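Local coordinates for nisin leader peptide-processing serine protease NisP (PDB 4MZD), which is a subtilisin-like serine protease that processes the leader peptide of the lantibiotic nisin, the piece described here holding its catalytic subtilase domain, at residues 98-103 and 149-154; 139-144 and 170-175. All coordinates share one frame; numbering follows the deposited sequence. Where two conformers were deposited one is given.

Interaction 1: 98-103 and 149-154; sequences IIDSGI and TEVAGQ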
loop_
_atom_site.group_PDB
_atom_site.type_symbol
_atom_site.label_atom_id
_atom_site.label_comp_id
_atom_site.label_asym_id
_atom_site.label_seq_id
_atom_site.Cartn_x
_atom_site.Cartn_y
_atom_site.Cartn_z
ATOM N N ILE A 98 -6.561 -2.129 6.878
ATOM C CA ILE A 98 -6.241 -1.237 5.775
ATOM C C ILE A 98 -6.203 0.202 6.270
ATOM O O ILE A 98 -7.233 0.756 6.671
ATOM C CB ILE A 98 -7.254 -1.346 4.623
ATOM C CG1 ILE A 98 -7.492 -2.803 4.219
ATOM C CG2 ILE A 98 -6.766 -0.532 3.422
ATOM C CD1 ILE A 98 -8.578 -2.946 3.166
ATOM N N ILE A 99 -5.012 0.792 6.257
ATOM C CA ILE A 99 -4.812 2.160 6.718
ATOM C C ILE A 99 -4.773 3.042 5.472
ATOM O O ILE A 99 -3.792 3.052 4.730
ATOM C CB ILE A 99 -3.513 2.264 7.530
ATOM C CG1 ILE A 99 -3.617 1.376 8.779
ATOM C CG2 ILE A 99 -3.235 3.709 7.904
ATOM C CD1 ILE A 99 -2.372 1.372 9.669
ATOM N N ASP A 100 -5.873 3.742 5.214
ATOM C CA ASP A 100 -6.053 4.385 3.921
ATOM C C ASP A 100 -7.192 5.398 4.013
ATOM O O ASP A 100 -7.465 5.924 5.095
ATOM C CB ASP A 100 -6.277 3.325 2.827
ATOM C CG ASP A 100 -5.728 3.750 1.481
ATOM O OD1 ASP A 100 -6.303 4.688 0.896
ATOM O OD2 ASP A 100 -4.747 3.135 1.008
ATOM N N SER A 101 -7.868 5.672 2.902
ATOM C CA SER A 101 -8.888 6.721 2.913
ATOM C C SER A 101 -10.279 6.256 3.347
ATOM O O SER A 101 -11.246 6.995 3.176
ATOM C CB SER A 101 -8.974 7.427 1.554
ATOM O OG SER A 101 -9.522 6.582 0.560
ATOM N N GLY A 102 -10.381 5.058 3.920
ATOM C CA GLY A 102 -11.669 4.504 4.289
ATOM C C GLY A 102 -12.148 3.515 3.249
ATOM O O GLY A 102 -11.369 3.045 2.418
ATOM N N ILE A 103 -13.432 3.180 3.282
ATOM C CA ILE A 103 -13.959 2.235 2.311
ATOM C C ILE A 103 -15.413 2.554 2.023
ATOM O O ILE A 103 -16.098 3.156 2.850
ATOM C CB ILE A 103 -13.825 0.773 2.825
ATOM C CG1 ILE A 103 -13.844 -0.247 1.675
ATOM C CG2 ILE A 103 -14.898 0.460 3.873
ATOM C CD1 ILE A 103 -13.500 -1.659 2.109
ATOM N N THR A 149 -10.994 2.319 -1.236
ATOM C CA THR A 149 -11.843 1.301 -1.841
ATOM C C THR A 149 -11.089 0.565 -2.951
ATOM O O THR A 149 -11.227 -0.660 -3.116
ATOM C CB THR A 149 -13.150 1.938 -2.363
ATOM O OG1 THR A 149 -13.830 2.567 -1.269
ATOM C CG2 THR A 149 -14.074 0.906 -2.993
ATOM N N GLU A 150 -10.273 1.310 -3.693
ATOM C CA GLU A 150 -9.454 0.760 -4.769
ATOM C C GLU A 150 -8.401 -0.206 -4.211
ATOM O O GLU A 150 -8.179 -1.292 -4.768
ATOM C CB GLU A 150 -8.827 1.912 -5.565
ATOM C CG GLU A 150 -9.871 2.720 -6.331
ATOM C CD GLU A 150 -9.476 4.149 -6.637
ATOM O OE1 GLU A 150 -8.315 4.536 -6.399
ATOM O OE2 GLU A 150 -10.359 4.892 -7.125
ATOM N N VAL A 151 -7.775 0.185 -3.105
ATOM C CA VAL A 151 -6.817 -0.663 -2.414
ATOM C C VAL A 151 -7.514 -1.909 -1.845
ATOM O O VAL A 151 -7.021 -3.031 -2.001
ATOM C CB VAL A 151 -6.120 0.134 -1.291
ATOM C CG1 VAL A 151 -5.342 -0.777 -0.355
ATOM C CG2 VAL A 151 -5.209 1.192 -1.897
ATOM N N ALA A 152 -8.668 -1.718 -1.204
ATOM C CA ALA A 152 -9.380 -2.850 -0.612
ATOM C C ALA A 152 -9.721 -3.916 -1.646
ATOM O O ALA A 152 -9.601 -5.109 -1.362
ATOM C CB ALA A 152 -10.633 -2.387 0.097
ATOM N N GLY A 153 -10.141 -3.498 -2.836
ATOM C CA GLY A 153 -10.487 -4.459 -3.865
ATOM C C GLY A 153 -9.319 -5.365 -4.224
ATOM O O GLY A 153 -9.508 -6.561 -4.484
ATOM N N GLN A 154 -8.111 -4.803 -4.240
ATOM C CA GLN A 154 -6.928 -5.590 -4.557
ATOM C C GLN A 154 -6.681 -6.694 -3.535
ATOM O O GLN A 154 -6.108 -7.735 -3.870
ATOM C CB GLN A 154 -5.693 -4.693 -4.652
ATOM C CG GLN A 154 -5.769 -3.717 -5.800
ATOM C CD GLN A 154 -5.771 -4.437 -7.115
ATOM O OE1 GLN A 154 -4.770 -5.039 -7.493
ATOM N NE2 GLN A 154 -6.920 -4.437 -7.799
#

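Interaction 2: 139-144 and 170-175; sequences SDIVDK and VNIYRV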
loop_
_atom_site.group_PDB
_atom_site.type_symbol
_atom_site.label_atom_id
_atom_site.label_comp_id
_atom_site.label_asym_id
_atom_site.label_seq_id
_atom_site.Cartn_x
_atom_site.Cartn_y
_atom_site.Cartn_z
ATOM N N SER A 139 -16.249 6.862 14.183
ATOM C CA SER A 139 -16.937 5.798 13.458
ATOM C C SER A 139 -17.127 6.084 11.971
ATOM O O SER A 139 -17.695 5.254 11.254
ATOM C CB SER A 139 -18.296 5.510 14.095
ATOM O OG SER A 139 -18.142 5.123 15.444
ATOM N N ASP A 140 -16.656 7.240 11.509
ATOM C CA ASP A 140 -16.859 7.658 10.122
ATOM C C ASP A 140 -15.702 7.190 9.251
ATOM O O ASP A 140 -14.669 7.857 9.167
ATOM C CB ASP A 140 -16.981 9.182 10.054
ATOM C CG ASP A 140 -17.251 9.693 8.649
ATOM O OD1 ASP A 140 -17.196 8.895 7.689
ATOM O OD2 ASP A 140 -17.506 10.908 8.506
ATOM N N ILE A 141 -15.883 6.033 8.615
ATOM C CA ILE A 141 -14.840 5.461 7.771
ATOM C C ILE A 141 -15.209 5.463 6.287
ATOM O O ILE A 141 -14.590 4.776 5.480
ATOM C CB ILE A 141 -14.394 4.058 8.265
ATOM C CG1 ILE A 141 -15.595 3.135 8.502
ATOM C CG2 ILE A 141 -13.572 4.192 9.550
ATOM C CD1 ILE A 141 -16.321 2.714 7.243
ATOM N N VAL A 142 -16.202 6.269 5.933
ATOM C CA VAL A 142 -16.629 6.385 4.544
ATOM C C VAL A 142 -15.501 6.948 3.671
ATOM O O VAL A 142 -14.816 7.895 4.057
ATOM C CB VAL A 142 -17.889 7.268 4.443
ATOM C CG1 VAL A 142 -18.235 7.564 2.994
ATOM C CG2 VAL A 142 -19.058 6.599 5.169
ATOM N N ASP A 143 -15.324 6.360 2.495
ATOM C CA ASP A 143 -14.258 6.741 1.578
ATOM C C ASP A 143 -14.723 7.893 0.693
ATOM O O ASP A 143 -15.552 7.704 -0.204
ATOM C CB ASP A 143 -13.885 5.528 0.728
ATOM C CG ASP A 143 -12.759 5.800 -0.240
ATOM O OD1 ASP A 143 -12.117 6.873 -0.159
ATOM O OD2 ASP A 143 -12.507 4.916 -1.082
ATOM N N LYS A 144 -14.181 9.082 0.947
ATOM C CA LYS A 144 -14.521 10.273 0.172
ATOM C C LYS A 144 -13.669 10.408 -1.095
ATOM O O LYS A 144 -13.968 11.221 -1.966
ATOM C CB LYS A 144 -14.330 11.533 1.025
ATOM C CG LYS A 144 -15.188 11.627 2.281
ATOM C CD LYS A 144 -14.923 12.958 2.990
ATOM C CE LYS A 144 -15.872 13.213 4.160
ATOM N NZ LYS A 144 -15.366 12.688 5.465
ATOM N N VAL A 170 -11.346 -7.771 5.974
ATOM C CA VAL A 170 -10.618 -6.510 6.065
ATOM C C VAL A 170 -11.260 -5.591 7.096
ATOM O O VAL A 170 -12.494 -5.483 7.177
ATOM C CB VAL A 170 -10.506 -5.793 4.701
ATOM C CG1 VAL A 170 -9.706 -6.648 3.740
ATOM C CG2 VAL A 170 -11.872 -5.453 4.131
ATOM N N ASN A 171 -10.405 -4.953 7.893
ATOM C CA ASN A 171 -10.820 -3.957 8.864
ATOM C C ASN A 171 -10.253 -2.609 8.434
ATOM O O ASN A 171 -9.177 -2.562 7.842
ATOM C CB ASN A 171 -10.357 -4.357 10.263
ATOM C CG ASN A 171 -11.077 -5.592 10.773
ATOM O OD1 ASN A 171 -12.303 -5.651 10.779
ATOM N ND2 ASN A 171 -10.315 -6.591 11.176
ATOM N N ILE A 172 -10.976 -1.529 8.707
ATOM C CA ILE A 172 -10.763 -0.257 8.023
ATOM C C ILE A 172 -10.353 0.859 8.971
ATOM O O ILE A 172 -11.071 1.174 9.920
ATOM C CB ILE A 172 -12.060 0.164 7.303
ATOM C CG1 ILE A 172 -12.576 -0.977 6.420
ATOM C CG2 ILE A 172 -11.864 1.460 6.537
ATOM C CD1 ILE A 172 -11.609 -1.418 5.366
ATOM N N TYR A 173 -9.208 1.476 8.675
ATOM C CA TYR A 173 -8.647 2.546 9.496
ATOM C C TYR A 173 -8.431 3.757 8.604
ATOM O O TYR A 173 -7.562 3.752 7.731
ATOM C CB TYR A 173 -7.356 2.067 10.190
ATOM C CG TYR A 173 -7.667 0.831 10.990
ATOM C CD1 TYR A 173 -8.239 0.927 12.252
ATOM C CD2 TYR A 173 -7.493 -0.435 10.449
ATOM C CE1 TYR A 173 -8.605 -0.204 12.959
ATOM C CE2 TYR A 173 -7.856 -1.574 11.153
ATOM C CZ TYR A 173 -8.406 -1.453 12.405
ATOM O OH TYR A 173 -8.771 -2.586 13.093
ATOM N N ARG A 174 -9.260 4.782 8.790
ATOM C CA ARG A 174 -9.249 5.923 7.888
ATOM C C ARG A 174 -8.285 7.000 8.364
ATOM O O ARG A 174 -8.405 7.503 9.485
ATOM C CB ARG A 174 -10.654 6.508 7.731
ATOM C CG ARG A 174 -10.717 7.620 6.698
ATOM C CD ARG A 174 -12.119 7.963 6.230
ATOM N NE ARG A 174 -12.891 8.733 7.198
ATOM C CZ ARG A 174 -12.903 10.063 7.289
ATOM N NH1 ARG A 174 -13.678 10.645 8.195
ATOM N NH2 ARG A 174 -12.173 10.811 6.480
ATOM N N VAL A 175 -7.339 7.351 7.490
ATOM C CA VAL A 175 -6.348 8.382 7.783
ATOM C C VAL A 175 -6.306 9.483 6.723
ATOM O O VAL A 175 -5.452 10.365 6.782
ATOM C CB VAL A 175 -4.928 7.799 8.000
ATOM C CG1 VAL A 175 -4.918 6.842 9.184
ATOM C CG2 VAL A 175 -4.409 7.129 6.735
HETATM O O HOH W 1 -15.822 13.176 8.554
#

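Interaction 1: 98-103 and 149-154
The methyl of Ala152 meets two isoleucine ends from directions about a right angle apart: Ile98 CD1 approaches its CB to 3.7 Å and Ile103 CD1 to 3.6 Å, one from the strand, one from the turn after it. Ile103 can do this because its CG1 lies opposite the backbone N (chi1 -158°), an extended chain that carries CD1 to the helix. Val151, one residue earlier, lies alongside Ile98 and points the opposite way, its CG1 4.0 Å from Ile98 CG2. This is the subtilase core in miniature, with the helix that starts at the predicted catalytic His147 lying nearly antiparallel (155°) to the end of a central strand, their short axes 9.4 Å apart. Asp100, the predicted acid of the charge relay, meets the same valine head-on, OD2 resting 3.5 Å from Val151 CG2. The other oxygen, OD1, accepts Ser101 N at 2.7 Å through its anti lone pair and bonds to ND1 of His147, two partners on one oxygen that would restrain carboxylate rotation. Where the turn passes the start of 149-154, Ile103 and Thr149 cross almost at right angles; Thr149 OG1 packs 3.6 Å from Ile103 CA while bonding to Asp143.

Interaction 2: 139-144 and 170-175
The carbonyl oxygen of Asp140 is gripped by two nitrogens of one side chain: Arg174 NE donates to Asp140 O at 2.8 Å, in a fairly straight bond (161°), and NH1 adds a more bent one to the same oxygen at 3.1 Å. The oxygen lies in the guanidinium plane, at the edge that NE and NH1 share, while both donors come from the same face of the carbonyl plane and are tilted out of it. The side chain of Arg174 leaves the strand with CG opposite the backbone N (chi1 -175°) and then bends at chi3, which swings the guanidinium against the loop; on the way CD passes 3.5 Å from Val142 O.

The carboxylate of Asp140 plays a different part. Its plane is turned 49° from the guanidinium, and OD2 stands 3.8 Å from Arg174 NH1, well out of the guanidinium plane, a long salt bridge of charges alone. A water receives weak bonds from Arg174 NH1 and Lys144 NZ and donates to Asp140 OD2. Beside this polar end, Ile141, modelled in two conformers, in one of them packs its CB 4.0 Å from Ile172 CG2. The loop lies over one face of strand 169-174, an inner strand of the main sheet of the subtilisin-like fold, where the neighbouring strands are parallel. Glu134 forms salt bridges with both Lys144 and Arg174, so the two cations share one acid. The paired bonds to the neutral carbonyl would hold the guanidinium's orientation, whereas Asp140 and Glu134 probably offset the positive charge gathered there.

Overall arrangement
Interactions 1 and 2 lie with centres about 8 Å apart and alternate along the chain, their strands 95-100 and 169-174 running parallel as neighbours in one sheet. Asp143 joins them directly: its OD2 lies 2.7 Å from Thr149 OG1 and its OD1 2.7 Å from Ser101 OG, both probable hydrogen bonds, tying the loop to the helix start and to the turn after Asp100. Packing adds to this, with Ser101 O 3.3 Å from Arg174 CD. Interaction 1 is the nearer to the predicted charge relay: it contains Asp100, and the side chain of Val151 comes within about 4 Å of that of Ser353. Interaction 2 stands farther back, Ile172 being about 7 Å from Asp100 between side chains.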